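Ras GTPase-activating-like protein IQGAP2 (Homo sapiens, PDB 5CJP) probably serves as a Ras-GAP-related scaffold that binds GTP-loaded Cdc42 or Rac1 without speeding their GTP hydrolysis. Local coordinates at residues L180-D185 with M293-L297; L127-T131 with R265-S269. One frame throughout, in Å; residues are numbered along the deposited sequence.

Interaction 1 (L180-D185 with M293-L297); sequences LRRVTD and MNNYL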
ATOM      1  N   LEU E 180     -28.673  31.329  14.867  1.00 57.98           N
ATOM      2  CA  LEU E 180     -28.222  31.201  13.487  1.00 58.52           C
ATOM      3  C   LEU E 180     -27.357  32.376  13.041  1.00 59.91           C
ATOM      4  O   LEU E 180     -26.266  32.181  12.500  1.00 59.38           O
ATOM      5  CB  LEU E 180     -29.425  31.066  12.539  1.00 56.28           C
ATOM      6  CG  LEU E 180     -29.412  29.989  11.426  1.00 53.71           C
ATOM      7  CD1 LEU E 180     -30.538  30.296  10.438  1.00 50.29           C
ATOM      8  CD2 LEU E 180     -28.075  29.956  10.686  1.00 49.51           C
ATOM      9  N   ARG E 181     -27.839  33.591  13.276  1.00 61.80           N
ATOM     10  CA  ARG E 181     -27.102  34.782  12.881  1.00 65.64           C
ATOM     11  C   ARG E 181     -25.758  34.875  13.583  1.00 62.21           C
ATOM     12  O   ARG E 181     -24.789  35.393  13.033  1.00 61.03           O
ATOM     13  CB  ARG E 181     -27.915  36.036  13.185  1.00 74.09           C
ATOM     14  CG  ARG E 181     -27.359  37.287  12.520  1.00 87.77           C
ATOM     15  CD  ARG E 181     -27.264  38.412  13.518  1.00 98.25           C
ATOM     16  NE  ARG E 181     -26.297  38.094  14.568  1.00104.09           N
ATOM     17  CZ  ARG E 181     -26.448  38.416  15.847  1.00106.24           C
ATOM     18  NH1 ARG E 181     -27.531  39.065  16.251  1.00107.58           N
ATOM     19  NH2 ARG E 181     -25.509  38.094  16.729  1.00106.55           N
ATOM     20  N   ARG E 182     -25.711  34.362  14.802  1.00 60.03           N
ATOM     21  CA  ARG E 182     -24.506  34.378  15.612  1.00 57.05           C
ATOM     22  C   ARG E 182     -23.447  33.396  15.110  1.00 55.78           C
ATOM     23  O   ARG E 182     -22.274  33.748  15.003  1.00 53.00           O
ATOM     24  CB  ARG E 182     -24.877  34.035  17.045  1.00 57.81           C
ATOM     25  CG  ARG E 182     -24.281  34.945  18.071  1.00 55.86           C
ATOM     26  CD  ARG E 182     -24.416  34.300  19.424  1.00 57.20           C
ATOM     27  NE  ARG E 182     -23.681  33.037  19.447  1.00 53.06           N
ATOM     28  CZ  ARG E 182     -24.245  31.840  19.566  1.00 53.45           C
ATOM     29  NH1 ARG E 182     -25.567  31.723  19.671  1.00 48.83           N
ATOM     30  NH2 ARG E 182     -23.480  30.758  19.593  1.00 55.16           N
ATOM     31  N   VAL E 183     -23.856  32.157  14.831  1.00 54.01           N
ATOM     32  CA  VAL E 183     -22.918  31.153  14.331  1.00 52.28           C
ATOM     33  C   VAL E 183     -22.497  31.487  12.914  1.00 52.28           C
ATOM     34  O   VAL E 183     -21.352  31.296  12.539  1.00 52.79           O
ATOM     35  CB  VAL E 183     -23.517  29.745  14.334  1.00 51.40           C
ATOM     36  CG1 VAL E 183     -22.962  28.966  15.492  1.00 52.87           C
ATOM     37  CG2 VAL E 183     -25.011  29.805  14.450  1.00 52.49           C
ATOM     38  N   THR E 184     -23.431  32.006  12.131  1.00 51.11           N
ATOM     39  CA  THR E 184     -23.145  32.365  10.757  1.00 49.58           C
ATOM     40  C   THR E 184     -22.069  33.427  10.675  1.00 53.21           C
ATOM     41  O   THR E 184     -21.158  33.325   9.854  1.00 53.31           O
ATOM     42  CB  THR E 184     -24.397  32.902  10.047  1.00 46.32           C
ATOM     43  OG1 THR E 184     -25.405  31.891  10.041  1.00 42.15           O
ATOM     44  CG2 THR E 184     -24.083  33.298   8.620  1.00 37.71           C
ATOM     45  N   ASP E 185     -22.176  34.450  11.520  1.00 56.35           N
ATOM     46  CA  ASP E 185     -21.206  35.539  11.507  1.00 57.70           C
ATOM     47  C   ASP E 185     -19.817  34.998  11.830  1.00 57.65           C
ATOM     48  O   ASP E 185     -18.818  35.471  11.282  1.00 56.50           O
ATOM     49  CB  ASP E 185     -21.595  36.646  12.501  1.00 59.79           C
ATOM     50  CG  ASP E 185     -21.041  38.016  12.100  1.00 60.36           C
ATOM     51  OD1 ASP E 185     -20.665  38.795  12.997  1.00 60.16           O
ATOM     52  OD2 ASP E 185     -20.991  38.325  10.883  1.00 60.85           O
ATOM     53  N   MET E 293     -33.798  38.789   8.906  1.00 70.30           N
ATOM     54  CA  MET E 293     -32.391  38.619   8.551  1.00 67.79           C
ATOM     55  C   MET E 293     -32.006  39.334   7.267  1.00 67.87           C
ATOM     56  O   MET E 293     -30.829  39.415   6.938  1.00 68.67           O
ATOM     57  CB  MET E 293     -32.052  37.130   8.407  1.00 65.65           C
ATOM     58  CG  MET E 293     -32.234  36.319   9.688  1.00 60.44           C
ATOM     59  SD  MET E 293     -31.794  34.549   9.600  1.00 55.82           S
ATOM     60  CE  MET E 293     -30.084  34.583  10.065  1.00 54.69           C
ATOM     61  N   ASN E 294     -32.984  39.866   6.548  1.00 68.08           N
ATOM     62  CA  ASN E 294     -32.690  40.531   5.290  1.00 67.81           C
ATOM     63  C   ASN E 294     -31.719  41.687   5.394  1.00 70.15           C
ATOM     64  O   ASN E 294     -31.058  42.041   4.411  1.00 67.98           O
ATOM     65  CB  ASN E 294     -33.980  40.989   4.622  1.00 64.04           C
ATOM     66  CG  ASN E 294     -34.828  39.831   4.181  1.00 58.46           C
ATOM     67  OD1 ASN E 294     -34.353  38.698   4.119  1.00 59.09           O
ATOM     68  ND2 ASN E 294     -36.085  40.099   3.868  1.00 55.85           N
ATOM     69  N   ASN E 295     -31.629  42.285   6.575  1.00 74.58           N
ATOM     70  CA  ASN E 295     -30.708  43.391   6.765  1.00 79.22           C
ATOM     71  C   ASN E 295     -29.307  42.813   6.852  1.00 73.81           C
ATOM     72  O   ASN E 295     -28.370  43.352   6.271  1.00 70.67           O
ATOM     73  CB  ASN E 295     -31.046  44.154   8.045  1.00 95.79           C
ATOM     74  CG  ASN E 295     -32.439  44.748   8.015  1.00111.21           C
ATOM     75  OD1 ASN E 295     -32.757  45.558   7.145  1.00121.09           O
ATOM     76  ND2 ASN E 295     -33.279  44.348   8.965  1.00121.32           N
ATOM     77  N   TYR E 296     -29.173  41.704   7.576  1.00 69.20           N
ATOM     78  CA  TYR E 296     -27.880  41.041   7.719  1.00 66.26           C
ATOM     79  C   TYR E 296     -27.461  40.462   6.372  1.00 64.97           C
ATOM     80  O   TYR E 296     -26.290  40.533   5.995  1.00 67.35           O
ATOM     81  CB  TYR E 296     -27.957  39.916   8.763  1.00 61.33           C
ATOM     82  CG  TYR E 296     -26.706  39.045   8.866  1.00 54.02           C
ATOM     83  CD1 TYR E 296     -25.500  39.556   9.350  1.00 50.15           C
ATOM     84  CD2 TYR E 296     -26.748  37.695   8.510  1.00 51.49           C
ATOM     85  CE1 TYR E 296     -24.358  38.736   9.485  1.00 48.23           C
ATOM     86  CE2 TYR E 296     -25.615  36.864   8.643  1.00 48.61           C
ATOM     87  CZ  TYR E 296     -24.428  37.386   9.133  1.00 48.96           C
ATOM     88  OH  TYR E 296     -23.331  36.552   9.299  1.00 46.55           O
ATOM     89  N   LEU E 297     -28.419  39.893   5.652  1.00 60.99           N
ATOM     90  CA  LEU E 297     -28.137  39.310   4.356  1.00 58.16           C
ATOM     91  C   LEU E 297     -27.549  40.319   3.398  1.00 55.60           C
ATOM     92  O   LEU E 297     -26.645  39.997   2.650  1.00 55.34           O
ATOM     93  CB  LEU E 297     -29.406  38.712   3.742  1.00 56.73           C
ATOM     94  CG  LEU E 297     -29.892  37.402   4.352  1.00 53.85           C
ATOM     95  CD1 LEU E 297     -31.160  36.922   3.657  1.00 54.16           C
ATOM     96  CD2 LEU E 297     -28.800  36.380   4.225  1.00 53.73           C
TER

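Interaction 2 (L127-T131 with R265-S269); sequences LIINT and RNLGS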
ATOM      1  N   LEU E 127     -27.295  23.626  20.978  1.00 57.20           N
ATOM      2  CA  LEU E 127     -27.710  24.364  19.795  1.00 52.65           C
ATOM      3  C   LEU E 127     -28.635  23.525  18.931  1.00 53.53           C
ATOM      4  O   LEU E 127     -28.312  22.394  18.562  1.00 52.33           O
ATOM      5  CB  LEU E 127     -26.488  24.780  18.989  1.00 48.20           C
ATOM      6  CG  LEU E 127     -26.761  25.591  17.723  1.00 41.23           C
ATOM      7  CD1 LEU E 127     -27.432  26.933  18.049  1.00 40.32           C
ATOM      8  CD2 LEU E 127     -25.450  25.802  17.037  1.00 34.76           C
ATOM      9  N   ILE E 128     -29.799  24.087  18.624  1.00 55.57           N
ATOM     10  CA  ILE E 128     -30.815  23.421  17.821  1.00 55.26           C
ATOM     11  C   ILE E 128     -31.527  24.468  16.993  1.00 56.50           C
ATOM     12  O   ILE E 128     -32.622  24.913  17.343  1.00 58.55           O
ATOM     13  CB  ILE E 128     -31.869  22.743  18.698  1.00 56.00           C
ATOM     14  CG1 ILE E 128     -31.218  21.673  19.568  1.00 55.07           C
ATOM     15  CG2 ILE E 128     -32.929  22.097  17.850  1.00 54.63           C
ATOM     16  CD1 ILE E 128     -32.135  21.225  20.633  1.00 72.65           C
ATOM     17  N   ILE E 129     -30.901  24.873  15.898  1.00 57.08           N
ATOM     18  CA  ILE E 129     -31.498  25.856  15.015  1.00 57.01           C
ATOM     19  C   ILE E 129     -32.511  25.148  14.106  1.00 59.54           C
ATOM     20  O   ILE E 129     -32.275  24.020  13.646  1.00 61.20           O
ATOM     21  CB  ILE E 129     -30.418  26.547  14.146  1.00 54.23           C
ATOM     22  CG1 ILE E 129     -29.391  27.230  15.041  1.00 52.36           C
ATOM     23  CG2 ILE E 129     -31.055  27.574  13.226  1.00 50.41           C
ATOM     24  CD1 ILE E 129     -28.137  27.647  14.312  1.00 72.65           C
ATOM     25  N   ASN E 130     -33.645  25.796  13.872  1.00 59.84           N
ATOM     26  CA  ASN E 130     -34.684  25.243  13.002  1.00 60.55           C
ATOM     27  C   ASN E 130     -35.581  26.365  12.498  1.00 61.86           C
ATOM     28  O   ASN E 130     -36.473  26.841  13.204  1.00 62.28           O
ATOM     29  CB  ASN E 130     -35.540  24.215  13.736  1.00 58.32           C
ATOM     30  CG  ASN E 130     -36.272  23.275  12.778  1.00 54.09           C
ATOM     31  OD1 ASN E 130     -36.900  23.706  11.813  1.00 50.81           O
ATOM     32  ND2 ASN E 130     -36.192  21.983  13.052  1.00 53.80           N
ATOM     33  N   THR E 131     -35.335  26.778  11.265  1.00 63.59           N
ATOM     34  CA  THR E 131     -36.083  27.859  10.648  1.00 65.32           C
ATOM     35  C   THR E 131     -37.424  27.428  10.063  1.00 65.50           C
ATOM     36  O   THR E 131     -38.027  28.163   9.281  1.00 63.35           O
ATOM     37  CB  THR E 131     -35.237  28.498   9.540  1.00 67.36           C
ATOM     38  OG1 THR E 131     -34.745  27.477   8.660  1.00 65.30           O
ATOM     39  CG2 THR E 131     -34.058  29.223  10.149  1.00 67.55           C
ATOM     40  N   ARG E 265     -28.758  19.994  10.517  1.00 53.91           N
ATOM     41  CA  ARG E 265     -29.714  21.079  10.350  1.00 53.85           C
ATOM     42  C   ARG E 265     -29.089  22.426  10.738  1.00 50.98           C
ATOM     43  O   ARG E 265     -29.448  23.467  10.179  1.00 46.42           O
ATOM     44  CB  ARG E 265     -30.962  20.795  11.187  1.00 56.93           C
ATOM     45  CG  ARG E 265     -32.149  21.675  10.860  1.00 61.16           C
ATOM     46  CD  ARG E 265     -33.289  21.353  11.789  1.00 67.53           C
ATOM     47  NE  ARG E 265     -33.583  19.924  11.786  1.00 70.74           N
ATOM     48  CZ  ARG E 265     -34.144  19.283  10.763  1.00 73.30           C
ATOM     49  NH1 ARG E 265     -34.474  19.947   9.662  1.00 73.82           N
ATOM     50  NH2 ARG E 265     -34.370  17.977  10.841  1.00 74.64           N
ATOM     51  N   ASN E 266     -28.152  22.391  11.683  1.00 48.52           N
ATOM     52  CA  ASN E 266     -27.475  23.608  12.116  1.00 49.87           C
ATOM     53  C   ASN E 266     -26.502  24.069  11.035  1.00 48.25           C
ATOM     54  O   ASN E 266     -26.595  25.199  10.556  1.00 48.33           O
ATOM     55  CB  ASN E 266     -26.729  23.380  13.439  1.00 52.76           C
ATOM     56  CG  ASN E 266     -27.656  23.427  14.659  1.00 54.23           C
ATOM     57  OD1 ASN E 266     -27.232  23.147  15.779  1.00 54.44           O
ATOM     58  ND2 ASN E 266     -28.916  23.786  14.445  1.00 55.71           N
ATOM     59  N   LEU E 267     -25.575  23.200  10.644  1.00 46.72           N
ATOM     60  CA  LEU E 267     -24.607  23.546   9.604  1.00 44.34           C
ATOM     61  C   LEU E 267     -25.326  23.895   8.315  1.00 44.62           C
ATOM     62  O   LEU E 267     -24.976  24.863   7.635  1.00 43.13           O
ATOM     63  CB  LEU E 267     -23.652  22.389   9.359  1.00 37.87           C
ATOM     64  CG  LEU E 267     -22.726  22.154  10.537  1.00 33.32           C
ATOM     65  CD1 LEU E 267     -22.097  20.785  10.410  1.00 30.01           C
ATOM     66  CD2 LEU E 267     -21.667  23.272  10.596  1.00 29.77           C
ATOM     67  N   GLY E 268     -26.339  23.092   7.999  1.00 45.13           N
ATOM     68  CA  GLY E 268     -27.129  23.316   6.806  1.00 46.04           C
ATOM     69  C   GLY E 268     -27.793  24.673   6.841  1.00 45.73           C
ATOM     70  O   GLY E 268     -27.853  25.362   5.822  1.00 45.54           O
ATOM     71  N   SER E 269     -28.297  25.073   8.004  1.00 45.63           N
ATOM     72  CA  SER E 269     -28.944  26.378   8.098  1.00 45.23           C
ATOM     73  C   SER E 269     -27.947  27.508   7.841  1.00 44.16           C
ATOM     74  O   SER E 269     -28.286  28.533   7.238  1.00 41.35           O
ATOM     75  CB  SER E 269     -29.599  26.553   9.466  1.00 45.47           C
ATOM     76  OG  SER E 269     -30.770  25.761   9.570  1.00 43.59           O
TER

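Interaction 1 (L180-D185 with M293-L297)
L180 meets M293 through their ends, with CD1 of L180 4.3 Å from CE of M293. CE also reaches the next residue, 4.1 Å from CB of R181. The methionine chain bends at the last torsion (chi3 90°), which turns the methyl toward helix 167-193. M293 also packs on I177 of the same helix.

R181 supplies the cover for the tyrosine. Its CG lies over the centre of one face of the Y296 ring, 4.1 Å from the centroid and close to the ring normal, a CH-pi contact. With CG anti to the backbone N (chi1 -167°), the first methylene past CB is carried over the ring. The guanidinium is not stacked on the ring. It goes to a salt bridge with E178.

T184 comes in at the ring edge, where its CG2 is 3.4 Å from OH of Y296. Its hydroxyl turns back into its own helix and donates to the carbonyl O of L180 at 2.6 Å. That oxygen also accepts from the backbone N of T184. The methyl is thus the branch that faces the tyrosine.

D185 also lies at the ring edge. OH of Y296 donates a weak hydrogen bond to OD2 of D185 at 3.3 Å, with carboxylate and ring planes 77° apart. Y296 packs on L188 as well.

The chemistry is mainly apolar: methyl and methylene groups meet a tyrosine ring and the terminal methyl of a methionine. The weak bond to D185 probably adds direction to the tyrosine hydroxyl more than strength, and it joins helix 294-311 to helix 167-193.

Interaction 2 (L127-T131 with R265-S269)
The flat amide of N130 and guanidinium of R265 lie almost parallel, their planes 13° apart. They do not stack. The amide approaches obliquely, and its ND2 comes nearest to CD of R265, at 3.2 Å. OD1 of N130 is held elsewhere, by the backbone N of N132. CD of R265 also sits 3.4 Å from the carbonyl O of I129.

The second flat group, the amide of N266, enters between L127 and I129. It lies beside the carbonyl O of L127 and the backbone N of I129. Its CG is 3.9 Å from CG of L127 and 3.8 Å from that backbone N of I129. Putting a leucine here would probably leave the backbone carbonyl of L127 and the N-H of I129 facing no polar group from this helix.

I129 also reaches the next turn of the helix, with CG2 4.1 Å from OG of S269. That hydroxyl donates to the carbonyl O of R265 at 2.7 Å, one turn back, and the same oxygen takes the backbone N of S269.

R265 and S269 also pack on side chains of another protein chain. This is a loop between helices 111-123 and 133-139 laid against helix 261-278, within the all-helical Ras-GAP fold. The partner is consistent with a small GTPase bound to the domain.

Interactions 1 and 2 have centres about 13 Å apart and lie on the same side of the chain's centre. Their segments alternate along the chain: 127-131, 180-185, 265-269, then 293-297. Helix 167-193 is the common neighbour. It meets helix 294-311 in interaction 1 and also packs on the loop of interaction 2. L180 makes the direct link, with its CG 3.4 Å from CG2 of I129, while V183 also packs on I129. Helices 261-278 and 294-311 follow each other in the chain. The two contacts therefore form one continuous packing region, which brings distant parts of the helical GAP-related domain together beside a surface met by another protein chain.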